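Local coordinates for uncharacterized protein (PDB 4QEY) that is of unknown function but belongs to a family of lipoproteins related to PLAT/LH2 and C2-like calcium-binding domains, and folds as a beta sandwich, at residues A[12-17]-A[98-103]; A[73-78]-A[125-130]; A[82-87]-A[113-118]; A[94-99]-A[108-113]. All coordinates share one frame; numbering follows the deposited sequence.

Contact 1: residues A[12-17]-A[98-103]; sequences VHKIVV and IAYIDN. With EDO (1,2-ethanediol), chain O.
From His13–Ile101 to Val16–Ile98, strands 13-17 and 98-101 pair antiparallel, their axes 4.6 Å apart at closest and 160° between their directions. Lys14–Tyr100 and Val16–Ile98 are the hydrogen-bonded pairs. Beyond the strand ends, Val12 N gives a nearly straight bond of 2.8 Å (175° at the hydrogen) to Asp102 OD1, from above the carboxylate plane. Val12 O receives Asp102 N and a water that links it to Asn103 N.

His13, Ile15, Ala99 and Ile101 share the inner face. Ile101 CG1 lies over the His13 ring, 3.9 Å from its centroid, in a CH-pi contact, with CD1 alongside CE1. The ring nitrogens bond elsewhere: ND1 to Thr128 OG1 and NE2 to Thr9 O. On the other face Val16 CG2 reaches Tyr100 CE1 at 3.9 Å, and C2 of an ethanediol, probably from the crystallisation liquor, lies over one face of the tyrosine ring. Extended Lys14 bonds through NZ to the diol O2 at 2.8 Å. An alanine in place of Tyr100 would probably leave a gap beside Val16 CG2 and the diol without its aromatic floor.

Backbone bonds thus hold the strands; one face packs a bonded histidine among aliphatics, the other mixes apolar groups with Lys14.

Contact 2: residues A[73-78]-A[125-130]; sequences GSMMTC and SVSTTS
The flat peptide carbonyl of Met76 is met by two donors from segment 125-130. The contact is an antiparallel ladder in one sheet of a beta sandwich, where strand 73-84 pairs with the edge strand 121-127. Thr128 N approaches Met76 O nearly along the C=O axis at 3.0 Å. Ser127 OG, also 3.0 Å from Met76 O, comes from above the carbonyl plane, 45° out of it. Ser127 OG lies anti to its backbone N (chi1 -178°), which carries it over to that oxygen. Thr77–Ser127 is a non-hydrogen-bonded pair and Cys78–Val126 a hydrogen-bonded one. Cys78 N to Val126 O and Val126 N to Cys78 O are both 2.8 Å.

Past Thr77–Ser127, side-chain hydroxyls add to the backbone bond. Thr128 OG1 accepts Met76 N at 3.1 Å, a bent bond. Through its link to His13, this buried hydroxyl also ties the two sheets together. Cys78 and Val126 turn inward; Val126 packs on Val97 and Leu109, and Cys78 on Ile15 and Val17. Ahead of Met76, Ser74 and Met75 both face Ala35, a classic beta bulge. Met75 and Met76 are selenomethionines in the crystal. The Met75 side chain crosses that of Thr129 at about a right angle, and Thr129 CG2 lies 3.4 Å from Ser74 O.

Contact 3: residues A[82-87]-A[113-118]; sequences VISTSE and YITKGS
Val82 and Tyr113 make a packing contact between the two sheets of the beta sandwich, near one end of the fold. Strand 73-84 belongs to one sheet and strand 104-114 to the other, and no hydrogen bond joins the two segments. Val82 sits over one face of the Tyr113 ring, with CB 4.2 Å above the plane and offset toward the rim. Its CG2 comes to 3.7 Å from Tyr113 CE2. The tyrosine CG is anti to its own carbonyl carbon (chi1 -55°), a turn that lays the ring beneath the valine. Phe26 and Leu93 also touch Val82.

Farther out, the methyl CG2 of Thr115 meets Ser84 CB at 3.7 Å, in one of two modelled conformers of the serine. Phe26 touches Thr115 as well. The polar end of the threonine bonds elsewhere: Thr115 OG1 is held by Gln88 O and Lys91 N. These bonds fasten the hydroxyl to nearby backbone of the same chain, and the carbon atoms do the packing.

Beyond the strands the two loops come together again. Gly117 has a positive phi of 116°, and at these backbone angles a CB would jam against the preceding carbonyl. Its own O lies 3.7 Å from Glu87 CA.

Contact 4: residues A[94-99]-A[108-113]; sequences KISVIA and RLEKEY. With EDO (1,2-ethanediol), chain N.
Ile95 and Lys111 are joined by two nearly straight backbone bonds, Ile95 N to Lys111 O at 2.8 Å and Lys111 N to Ile95 O at 2.9 Å. Val97 and Leu109 form the next hydrogen-bonded pair of this antiparallel beta hairpin. Non-hydrogen-bonded pairs alternate with them: Ser96–Glu110 between, Lys94–Glu112 and Ile98–Arg108 beyond either end.

Within strand 108-113, Arg108 NH1 makes a salt bridge to Glu110 OE2 at 3.0 Å, almost in the guanidinium plane. Arg108 NH2 bonds Glu105 as well, so acidic groups hold it on two sides. Ile98 lies alongside, with CG1 4.0 Å above the centre of the guanidinium and CD1 3.6 Å from Arg108 NH1. An alanine in place of Ile98 would probably uncover one face of the guanidinium, leaving two acidic partners to hold it.

Glu110 is bent at chi2 (-83°), which folds its OE1 back to 3.2 Å from Ser96 CB. On the inner side, Ile95 CG1 meets the edge of the Tyr113 ring in its plane, 3.7 Å from CE2. Val97 packs on Phe124 of the other sheet.

The face of Arg108 and Glu110 is thus mostly polar; the other is mostly apolar, with Lys111 leading its charge away.

Overall arrangement
The chain visits the contacts in interleaved order. Contact 1 starts first and contact 2 closes last; contact 3 is nested inside the loop of contact 2, and contact 4 inside that of contact 3. Contacts 1 and 4 lie in one sheet and share Ile98 and Ala99 on strand 92-101. Contact 2 lies in the facing sheet, its centre about 9 Å from that of contact 1 and about 15 Å from that of contact 4. Contact 3 shares Tyr113 with contact 4, centres about 17 Å apart. Contacts 1, 2 and 4 build the sheets by strand pairing. Contact 3 packs one sheet on the other at the far end, its centre about 28 to 29 Å from those of contacts 1 and 2.

Contact 1: residues A[12-17]-A[98-103]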
loop_
_atom_site.group_PDB
_atom_site.type_symbol
_atom_site.label_atom_id
_atom_site.label_comp_id
_atom_site.label_asym_id
_atom_site.label_seq_id
_atom_site.Cartn_x
_atom_site.Cartn_y
_atom_site.Cartn_z
ATOM N N VAL A 12 10.438 -3.851 -12.514
ATOM C CA VAL A 12 9.054 -4.038 -12.083
ATOM C C VAL A 12 8.943 -3.517 -10.650
ATOM O O VAL A 12 9.397 -4.172 -9.703
ATOM C CB VAL A 12 8.541 -5.504 -12.221
ATOM C CG1 VAL A 12 7.098 -5.648 -11.712
ATOM C CG2 VAL A 12 8.650 -5.996 -13.659
ATOM N N HIS A 13 8.386 -2.311 -10.511
ATOM C CA HIS A 13 8.122 -1.665 -9.226
ATOM C C HIS A 13 6.807 -2.205 -8.697
ATOM O O HIS A 13 5.816 -2.201 -9.429
ATOM C CB HIS A 13 8.113 -0.138 -9.365
ATOM C CG HIS A 13 9.470 0.447 -9.581
ATOM N ND1 HIS A 13 10.072 1.224 -8.619
ATOM C CD2 HIS A 13 10.322 0.302 -10.618
ATOM C CE1 HIS A 13 11.248 1.569 -9.113
ATOM N NE2 HIS A 13 11.441 1.038 -10.314
ATOM N N LYS A 14 6.822 -2.746 -7.462
ATOM C CA LYS A 14 5.674 -3.393 -6.833
ATOM C C LYS A 14 5.588 -3.029 -5.364
ATOM O O LYS A 14 6.607 -2.954 -4.689
ATOM C CB LYS A 14 5.809 -4.922 -7.003
ATOM C CG LYS A 14 4.703 -5.802 -6.410
ATOM C CD LYS A 14 5.065 -7.249 -6.649
ATOM C CE LYS A 14 4.078 -8.251 -6.128
ATOM N NZ LYS A 14 4.550 -9.636 -6.405
ATOM N N ILE A 15 4.370 -2.787 -4.871
ATOM C CA ILE A 15 4.113 -2.500 -3.466
ATOM C C ILE A 15 2.974 -3.423 -3.019
ATOM O O ILE A 15 1.915 -3.468 -3.652
ATOM C CB ILE A 15 3.833 -1.002 -3.142
ATOM C CG1 ILE A 15 5.059 -0.109 -3.495
ATOM C CG2 ILE A 15 3.466 -0.842 -1.658
ATOM C CD1 ILE A 15 4.913 1.395 -3.276
ATOM N N VAL A 16 3.223 -4.188 -1.946
ATOM C CA VAL A 16 2.249 -5.087 -1.343
ATOM C C VAL A 16 1.853 -4.510 0.022
ATOM O O VAL A 16 2.719 -4.168 0.841
ATOM C CB VAL A 16 2.779 -6.543 -1.235
ATOM C CG1 VAL A 16 1.724 -7.478 -0.628
ATOM C CG2 VAL A 16 3.231 -7.066 -2.593
ATOM N N VAL A 17 0.538 -4.368 0.239
ATOM C CA VAL A 17 -0.051 -3.907 1.490
ATOM C C VAL A 17 -0.765 -5.112 2.104
ATOM O O VAL A 17 -1.523 -5.806 1.420
ATOM C CB VAL A 17 -0.984 -2.666 1.306
ATOM C CG1 VAL A 17 -1.558 -2.194 2.643
ATOM C CG2 VAL A 17 -0.240 -1.520 0.616
ATOM N N ILE A 98 5.290 -3.400 1.873
ATOM C CA ILE A 98 6.591 -3.858 1.369
ATOM C C ILE A 98 6.727 -3.462 -0.111
ATOM O O ILE A 98 5.873 -3.792 -0.940
ATOM C CB ILE A 98 6.837 -5.377 1.572
ATOM C CG1 ILE A 98 6.533 -5.808 3.025
ATOM C CG2 ILE A 98 8.278 -5.705 1.227
ATOM C CD1 ILE A 98 6.443 -7.307 3.252
ATOM N N ALA A 99 7.826 -2.754 -0.413
ATOM C CA ALA A 99 8.163 -2.264 -1.742
ATOM C C ALA A 99 9.253 -3.124 -2.373
ATOM O O ALA A 99 10.236 -3.491 -1.713
ATOM C CB ALA A 99 8.611 -0.816 -1.661
ATOM N N TYR A 100 9.064 -3.458 -3.656
ATOM C CA TYR A 100 9.970 -4.293 -4.434
ATOM C C TYR A 100 10.335 -3.659 -5.775
ATOM O O TYR A 100 9.557 -2.882 -6.331
ATOM C CB TYR A 100 9.336 -5.678 -4.715
ATOM C CG TYR A 100 8.840 -6.451 -3.515
ATOM C CD1 TYR A 100 7.531 -6.303 -3.060
ATOM C CD2 TYR A 100 9.642 -7.409 -2.894
ATOM C CE1 TYR A 100 7.053 -7.038 -1.975
ATOM C CE2 TYR A 100 9.175 -8.153 -1.808
ATOM C CZ TYR A 100 7.874 -7.970 -1.359
ATOM O OH TYR A 100 7.387 -8.678 -0.285
ATOM N N ILE A 101 11.514 -4.018 -6.303
ATOM C CA ILE A 101 11.996 -3.698 -7.646
ATOM C C ILE A 101 12.534 -5.019 -8.163
ATOM O O ILE A 101 13.531 -5.525 -7.627
ATOM C CB ILE A 101 12.996 -2.513 -7.777
ATOM C CG1 ILE A 101 12.465 -1.220 -7.113
ATOM C CG2 ILE A 101 13.325 -2.277 -9.261
ATOM C CD1 ILE A 101 13.521 -0.061 -6.993
ATOM N N ASP A 102 11.815 -5.623 -9.130
ATOM C CA ASP A 102 12.127 -6.926 -9.739
ATOM C C ASP A 102 12.204 -8.018 -8.641
ATOM O O ASP A 102 13.168 -8.782 -8.571
ATOM C CB ASP A 102 13.421 -6.883 -10.584
ATOM C CG ASP A 102 13.343 -6.014 -11.821
ATOM O OD1 ASP A 102 12.282 -6.017 -12.484
ATOM O OD2 ASP A 102 14.371 -5.405 -12.180
ATOM N N ASN A 103 11.168 -8.050 -7.768
ATOM C CA ASN A 103 10.954 -9.007 -6.663
ATOM C C ASN A 103 12.121 -8.976 -5.609
ATOM O O ASN A 103 12.271 -9.912 -4.814
ATOM C CB ASN A 103 10.760 -10.441 -7.211
ATOM C CG ASN A 103 9.496 -10.586 -8.044
ATOM O OD1 ASN A 103 8.405 -10.073 -7.710
ATOM N ND2 ASN A 103 9.620 -11.279 -9.163
HETATM C C1 EDO O . 7.331 -11.485 -3.834
HETATM O O1 EDO O . 6.057 -11.010 -3.415
HETATM C C2 EDO O . 8.061 -10.328 -4.517
HETATM O O2 EDO O . 7.237 -9.854 -5.580
HETATM O O HOH W 1 8.524 -6.517 -8.369
#

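Contact 2: residues A[73-78]-A[125-130]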
loop_
_atom_site.group_PDB
_atom_site.type_symbol
_atom_site.label_atom_id
_atom_site.label_comp_id
_atom_site.label_asym_id
_atom_site.label_seq_id
_atom_site.Cartn_x
_atom_site.Cartn_y
_atom_site.Cartn_z
ATOM N N GLY A 73 9.243 0.360 -15.364
ATOM C CA GLY A 73 8.866 1.156 -14.202
ATOM C C GLY A 73 10.070 1.832 -13.582
ATOM O O GLY A 73 11.139 1.226 -13.503
ATOM N N SER A 74 9.916 3.098 -13.164
ATOM C CA SER A 74 11.004 3.881 -12.571
ATOM C C SER A 74 10.713 4.244 -11.104
ATOM O O SER A 74 11.647 4.550 -10.355
ATOM C CB SER A 74 11.247 5.153 -13.381
ATOM O OG SER A 74 10.117 6.011 -13.413
HETATM N N MSE A 75 9.434 4.181 -10.687
HETATM C CA MSE A 75 9.020 4.532 -9.329
HETATM C C MSE A 75 7.584 4.139 -9.034
HETATM O O MSE A 75 6.739 4.223 -9.923
HETATM C CB MSE A 75 9.145 6.056 -9.162
HETATM C CG MSE A 75 9.041 6.514 -7.739
HETATM SE SE MSE A 75 8.105 8.175 -7.626
HETATM C CE MSE A 75 6.219 7.538 -8.092
HETATM N N MSE A 76 7.292 3.779 -7.774
HETATM C CA MSE A 76 5.929 3.531 -7.303
HETATM C C MSE A 76 5.766 4.089 -5.885
HETATM O O MSE A 76 6.672 3.943 -5.060
HETATM C CB MSE A 76 5.513 2.054 -7.346
HETATM C CG MSE A 76 4.058 1.868 -6.879
HETATM SE SE MSE A 76 3.298 0.118 -7.026
HETATM C CE MSE A 76 3.167 0.085 -8.907
ATOM N N THR A 77 4.615 4.727 -5.618
ATOM C CA THR A 77 4.274 5.287 -4.312
ATOM C C THR A 77 2.951 4.705 -3.836
ATOM O O THR A 77 2.021 4.516 -4.620
ATOM C CB THR A 77 4.218 6.825 -4.364
ATOM O OG1 THR A 77 5.495 7.296 -4.772
ATOM C CG2 THR A 77 3.887 7.456 -3.019
ATOM N N CYS A 78 2.882 4.420 -2.544
ATOM C CA CYS A 78 1.677 3.951 -1.887
ATOM C C CYS A 78 1.382 4.864 -0.724
ATOM O O CYS A 78 2.208 5.021 0.174
ATOM C CB CYS A 78 1.794 2.494 -1.446
ATOM S SG CYS A 78 0.327 1.873 -0.582
ATOM N N SER A 125 2.888 6.636 4.014
ATOM C CA SER A 125 3.363 6.829 2.642
ATOM C C SER A 125 4.667 6.088 2.481
ATOM O O SER A 125 5.612 6.320 3.251
ATOM C CB SER A 125 3.512 8.315 2.319
ATOM O OG SER A 125 3.980 8.506 0.996
ATOM N N VAL A 126 4.702 5.139 1.531
ATOM C CA VAL A 126 5.887 4.309 1.248
ATOM C C VAL A 126 6.132 4.290 -0.259
ATOM O O VAL A 126 5.194 4.145 -1.041
ATOM C CB VAL A 126 5.734 2.864 1.819
ATOM C CG1 VAL A 126 6.994 2.024 1.592
ATOM C CG2 VAL A 126 5.380 2.887 3.306
ATOM N N SER A 127 7.387 4.421 -0.659
ATOM C CA SER A 127 7.778 4.424 -2.059
ATOM C C SER A 127 8.902 3.410 -2.298
ATOM O O SER A 127 9.584 3.014 -1.343
ATOM C CB SER A 127 8.210 5.829 -2.471
ATOM O OG SER A 127 8.553 5.895 -3.845
ATOM N N THR A 128 9.086 2.981 -3.571
ATOM C CA THR A 128 10.155 2.049 -3.964
ATOM C C THR A 128 11.491 2.778 -4.101
ATOM O O THR A 128 12.526 2.129 -4.051
ATOM C CB THR A 128 9.816 1.337 -5.285
ATOM O OG1 THR A 128 9.539 2.321 -6.286
ATOM C CG2 THR A 128 8.640 0.371 -5.168
ATOM N N THR A 129 11.472 4.122 -4.274
ATOM C CA THR A 129 12.668 4.950 -4.508
ATOM C C THR A 129 12.980 5.941 -3.345
ATOM O O THR A 129 13.722 6.913 -3.555
ATOM C CB THR A 129 12.484 5.749 -5.808
ATOM O OG1 THR A 129 11.339 6.582 -5.683
ATOM C CG2 THR A 129 12.360 4.859 -7.035
ATOM N N SER A 130 12.453 5.682 -2.131
ATOM C CA SER A 130 12.727 6.502 -0.942
ATOM C C SER A 130 14.202 6.392 -0.577
ATOM O O SER A 130 14.716 5.276 -0.495
ATOM C CB SER A 130 11.857 6.062 0.228
ATOM O OG SER A 130 10.507 5.876 -0.151
#

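Contact 3: residues A[82-87]-A[113-118]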
loop_
_atom_site.group_PDB
_atom_site.type_symbol
_atom_site.label_atom_id
_atom_site.label_comp_id
_atom_site.label_asym_id
_atom_site.label_seq_id
_atom_site.Cartn_x
_atom_site.Cartn_y
_atom_site.Cartn_z
ATOM N N VAL A 82 -5.671 4.980 7.738
ATOM C CA VAL A 82 -6.289 4.050 8.687
ATOM C C VAL A 82 -7.209 4.879 9.595
ATOM O O VAL A 82 -6.748 5.829 10.226
ATOM C CB VAL A 82 -5.226 3.240 9.480
ATOM C CG1 VAL A 82 -5.880 2.374 10.551
ATOM C CG2 VAL A 82 -4.368 2.391 8.552
ATOM N N ILE A 83 -8.510 4.578 9.576
ATOM C CA ILE A 83 -9.535 5.241 10.388
ATOM C C ILE A 83 -10.272 4.147 11.135
ATOM O O ILE A 83 -10.632 3.153 10.513
ATOM C CB ILE A 83 -10.507 6.164 9.557
ATOM C CG1 ILE A 83 -9.774 7.228 8.698
ATOM C CG2 ILE A 83 -11.535 6.862 10.449
ATOM C CD1 ILE A 83 -9.407 6.788 7.337
ATOM N N SER A 84 -10.406 4.293 12.456
ATOM C CA SER A 84 -11.104 3.382 13.358
ATOM C C SER A 84 -12.589 3.663 13.350
ATOM O O SER A 84 -13.002 4.838 13.403
ATOM C CB SER A 84 -10.561 3.516 14.774
ATOM O OG SER A 84 -10.852 4.808 15.287
ATOM N N THR A 85 -13.394 2.573 13.338
ATOM C CA THR A 85 -14.863 2.621 13.281
ATOM C C THR A 85 -15.492 1.996 14.570
ATOM O O THR A 85 -16.652 1.580 14.551
ATOM C CB THR A 85 -15.331 1.897 12.013
ATOM O OG1 THR A 85 -14.846 0.561 12.034
ATOM C CG2 THR A 85 -14.852 2.566 10.749
ATOM N N SER A 86 -14.742 2.001 15.693
ATOM C CA SER A 86 -15.161 1.433 16.971
ATOM C C SER A 86 -14.911 2.376 18.151
ATOM O O SER A 86 -13.848 2.992 18.240
ATOM C CB SER A 86 -14.409 0.127 17.215
ATOM O OG SER A 86 -14.665 -0.439 18.492
ATOM N N GLU A 87 -15.912 2.468 19.057
ATOM C CA GLU A 87 -15.925 3.155 20.360
ATOM C C GLU A 87 -15.229 2.315 21.458
ATOM O O GLU A 87 -15.152 2.757 22.604
ATOM C CB GLU A 87 -17.364 3.492 20.800
ATOM C CG GLU A 87 -18.057 4.508 19.911
ATOM C CD GLU A 87 -19.369 5.112 20.378
ATOM O OE1 GLU A 87 -19.843 4.799 21.497
ATOM O OE2 GLU A 87 -19.904 5.953 19.623
ATOM N N TYR A 113 -1.701 -0.205 14.882
ATOM C CA TYR A 113 -2.645 0.810 15.338
ATOM C C TYR A 113 -3.526 0.242 16.430
ATOM O O TYR A 113 -4.024 -0.865 16.290
ATOM C CB TYR A 113 -3.493 1.314 14.148
ATOM C CG TYR A 113 -2.640 1.818 13.005
ATOM C CD1 TYR A 113 -2.025 3.061 13.067
ATOM C CD2 TYR A 113 -2.403 1.029 11.884
ATOM C CE1 TYR A 113 -1.206 3.517 12.042
ATOM C CE2 TYR A 113 -1.587 1.480 10.844
ATOM C CZ TYR A 113 -1.010 2.742 10.915
ATOM O OH TYR A 113 -0.189 3.227 9.920
ATOM N N ILE A 114 -3.699 0.979 17.529
ATOM C CA ILE A 114 -4.525 0.563 18.672
ATOM C C ILE A 114 -5.512 1.689 19.008
ATOM O O ILE A 114 -5.102 2.844 19.189
ATOM C CB ILE A 114 -3.650 0.175 19.909
ATOM C CG1 ILE A 114 -2.490 -0.796 19.508
ATOM C CG2 ILE A 114 -4.528 -0.411 21.049
ATOM C CD1 ILE A 114 -1.383 -1.003 20.535
ATOM N N THR A 115 -6.810 1.345 19.092
ATOM C CA THR A 115 -7.880 2.299 19.407
ATOM C C THR A 115 -7.829 2.697 20.901
ATOM O O THR A 115 -7.412 1.895 21.748
ATOM C CB THR A 115 -9.248 1.726 19.040
ATOM O OG1 THR A 115 -9.512 0.556 19.813
ATOM C CG2 THR A 115 -9.379 1.431 17.573
ATOM N N LYS A 116 -8.266 3.938 21.202
ATOM C CA LYS A 116 -8.271 4.520 22.548
ATOM C C LYS A 116 -9.702 4.861 23.031
ATOM O O LYS A 116 -9.884 5.301 24.176
ATOM C CB LYS A 116 -7.404 5.803 22.571
ATOM C CG LYS A 116 -5.926 5.609 22.319
ATOM N N GLY A 117 -10.689 4.652 22.168
ATOM C CA GLY A 117 -12.092 4.957 22.442
ATOM C C GLY A 117 -12.625 6.029 21.508
ATOM O O GLY A 117 -13.810 6.053 21.161
ATOM N N SER A 118 -11.728 6.930 21.097
ATOM C CA SER A 118 -12.001 8.032 20.182
ATOM C C SER A 118 -11.619 7.629 18.755
ATOM O O SER A 118 -11.010 6.570 18.555
ATOM C CB SER A 118 -11.235 9.278 20.628
ATOM O OG SER A 118 -9.845 9.007 20.741
#

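Contact 4: residues A[94-99]-A[108-113]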
loop_
_atom_site.group_PDB
_atom_site.type_symbol
_atom_site.label_atom_id
_atom_site.label_comp_id
_atom_site.label_asym_id
_atom_site.label_seq_id
_atom_site.Cartn_x
_atom_site.Cartn_y
_atom_site.Cartn_z
ATOM N N LYS A 94 -2.691 -4.398 12.345
ATOM C CA LYS A 94 -1.306 -4.550 11.920
ATOM C C LYS A 94 -1.247 -4.322 10.432
ATOM O O LYS A 94 -2.017 -4.936 9.686
ATOM C CB LYS A 94 -0.741 -5.934 12.300
ATOM C CG LYS A 94 0.159 -6.010 13.492
ATOM C CD LYS A 94 0.793 -7.390 13.497
ATOM C CE LYS A 94 1.572 -7.670 14.758
ATOM N NZ LYS A 94 2.045 -9.080 14.805
ATOM N N ILE A 95 -0.369 -3.415 9.997
ATOM C CA ILE A 95 -0.169 -3.071 8.586
ATOM C C ILE A 95 1.272 -3.296 8.197
ATOM O O ILE A 95 2.171 -2.863 8.917
ATOM C CB ILE A 95 -0.589 -1.583 8.328
ATOM C CG1 ILE A 95 -2.110 -1.346 8.531
ATOM C CG2 ILE A 95 -0.123 -1.044 6.966
ATOM C CD1 ILE A 95 -3.049 -2.052 7.528
ATOM N N SER A 96 1.494 -3.960 7.057
ATOM C CA SER A 96 2.830 -4.082 6.491
ATOM C C SER A 96 2.771 -3.569 5.056
ATOM O O SER A 96 1.842 -3.910 4.313
ATOM C CB SER A 96 3.396 -5.500 6.578
ATOM O OG SER A 96 2.865 -6.383 5.605
ATOM N N VAL A 97 3.699 -2.673 4.705
ATOM C CA VAL A 97 3.812 -2.110 3.358
ATOM C C VAL A 97 5.205 -2.487 2.856
ATOM O O VAL A 97 6.194 -2.005 3.411
ATOM C CB VAL A 97 3.537 -0.586 3.291
ATOM C CG1 VAL A 97 3.482 -0.124 1.846
ATOM C CG2 VAL A 97 2.241 -0.210 4.022
ATOM N N ILE A 98 5.290 -3.400 1.873
ATOM C CA ILE A 98 6.591 -3.858 1.369
ATOM C C ILE A 98 6.727 -3.462 -0.111
ATOM O O ILE A 98 5.873 -3.792 -0.940
ATOM C CB ILE A 98 6.837 -5.377 1.572
ATOM C CG1 ILE A 98 6.533 -5.808 3.025
ATOM C CG2 ILE A 98 8.278 -5.705 1.227
ATOM C CD1 ILE A 98 6.443 -7.307 3.252
ATOM N N ALA A 99 7.826 -2.754 -0.413
ATOM C CA ALA A 99 8.163 -2.264 -1.742
ATOM C C ALA A 99 9.253 -3.124 -2.373
ATOM O O ALA A 99 10.236 -3.491 -1.713
ATOM C CB ALA A 99 8.611 -0.816 -1.661
ATOM N N ARG A 108 10.323 -1.109 3.335
ATOM C CA ARG A 108 9.360 -1.772 4.211
ATOM C C ARG A 108 8.906 -0.852 5.323
ATOM O O ARG A 108 9.718 -0.165 5.939
ATOM C CB ARG A 108 9.975 -3.054 4.821
ATOM C CG ARG A 108 9.078 -3.849 5.780
ATOM C CD ARG A 108 9.851 -4.983 6.456
ATOM N NE ARG A 108 10.139 -6.081 5.533
ATOM C CZ ARG A 108 9.420 -7.198 5.446
ATOM N NH1 ARG A 108 8.382 -7.396 6.258
ATOM N NH2 ARG A 108 9.748 -8.138 4.567
ATOM N N LEU A 109 7.603 -0.873 5.598
ATOM C CA LEU A 109 6.998 -0.159 6.715
ATOM C C LEU A 109 6.090 -1.115 7.469
ATOM O O LEU A 109 5.218 -1.743 6.875
ATOM C CB LEU A 109 6.231 1.114 6.287
ATOM C CG LEU A 109 5.604 1.928 7.435
ATOM C CD1 LEU A 109 6.680 2.524 8.361
ATOM C CD2 LEU A 109 4.716 3.012 6.912
ATOM N N GLU A 110 6.333 -1.243 8.766
ATOM C CA GLU A 110 5.551 -2.055 9.692
ATOM C C GLU A 110 4.887 -1.137 10.704
ATOM O O GLU A 110 5.579 -0.400 11.413
ATOM C CB GLU A 110 6.424 -3.117 10.392
ATOM C CG GLU A 110 7.039 -4.183 9.495
ATOM C CD GLU A 110 6.177 -5.373 9.113
ATOM O OE1 GLU A 110 4.946 -5.333 9.347
ATOM O OE2 GLU A 110 6.751 -6.374 8.622
ATOM N N LYS A 111 3.554 -1.135 10.738
ATOM C CA LYS A 111 2.788 -0.302 11.666
ATOM C C LYS A 111 1.742 -1.116 12.414
ATOM O O LYS A 111 1.188 -2.071 11.869
ATOM C CB LYS A 111 2.099 0.856 10.918
ATOM C CG LYS A 111 3.003 2.041 10.576
ATOM C CD LYS A 111 3.268 2.950 11.796
ATOM C CE LYS A 111 4.039 4.198 11.443
ATOM N NZ LYS A 111 4.229 5.071 12.631
ATOM N N GLU A 112 1.478 -0.721 13.665
ATOM C CA GLU A 112 0.446 -1.318 14.510
ATOM C C GLU A 112 -0.380 -0.185 15.117
ATOM O O GLU A 112 0.184 0.716 15.736
ATOM C CB GLU A 112 1.029 -2.249 15.582
ATOM C CG GLU A 112 -0.043 -3.038 16.324
ATOM C CD GLU A 112 0.414 -3.934 17.458
ATOM O OE1 GLU A 112 1.341 -3.542 18.204
ATOM O OE2 GLU A 112 -0.220 -4.996 17.650
ATOM N N TYR A 113 -1.701 -0.205 14.882
ATOM C CA TYR A 113 -2.645 0.810 15.338
ATOM C C TYR A 113 -3.526 0.242 16.430
ATOM O O TYR A 113 -4.024 -0.865 16.290
ATOM C CB TYR A 113 -3.493 1.314 14.148
ATOM C CG TYR A 113 -2.640 1.818 13.005
ATOM C CD1 TYR A 113 -2.025 3.061 13.067
ATOM C CD2 TYR A 113 -2.403 1.029 11.884
ATOM C CE1 TYR A 113 -1.206 3.517 12.042
ATOM C CE2 TYR A 113 -1.587 1.480 10.844
ATOM C CZ TYR A 113 -1.010 2.742 10.915
ATOM O OH TYR A 113 -0.189 3.227 9.920
HETATM C C1 EDO N . 1.222 -7.927 8.929
HETATM O O1 EDO N . -0.028 -7.270 8.853
HETATM C C2 EDO N . 1.353 -8.830 7.677
HETATM O O2 EDO N . 0.281 -9.782 7.567
#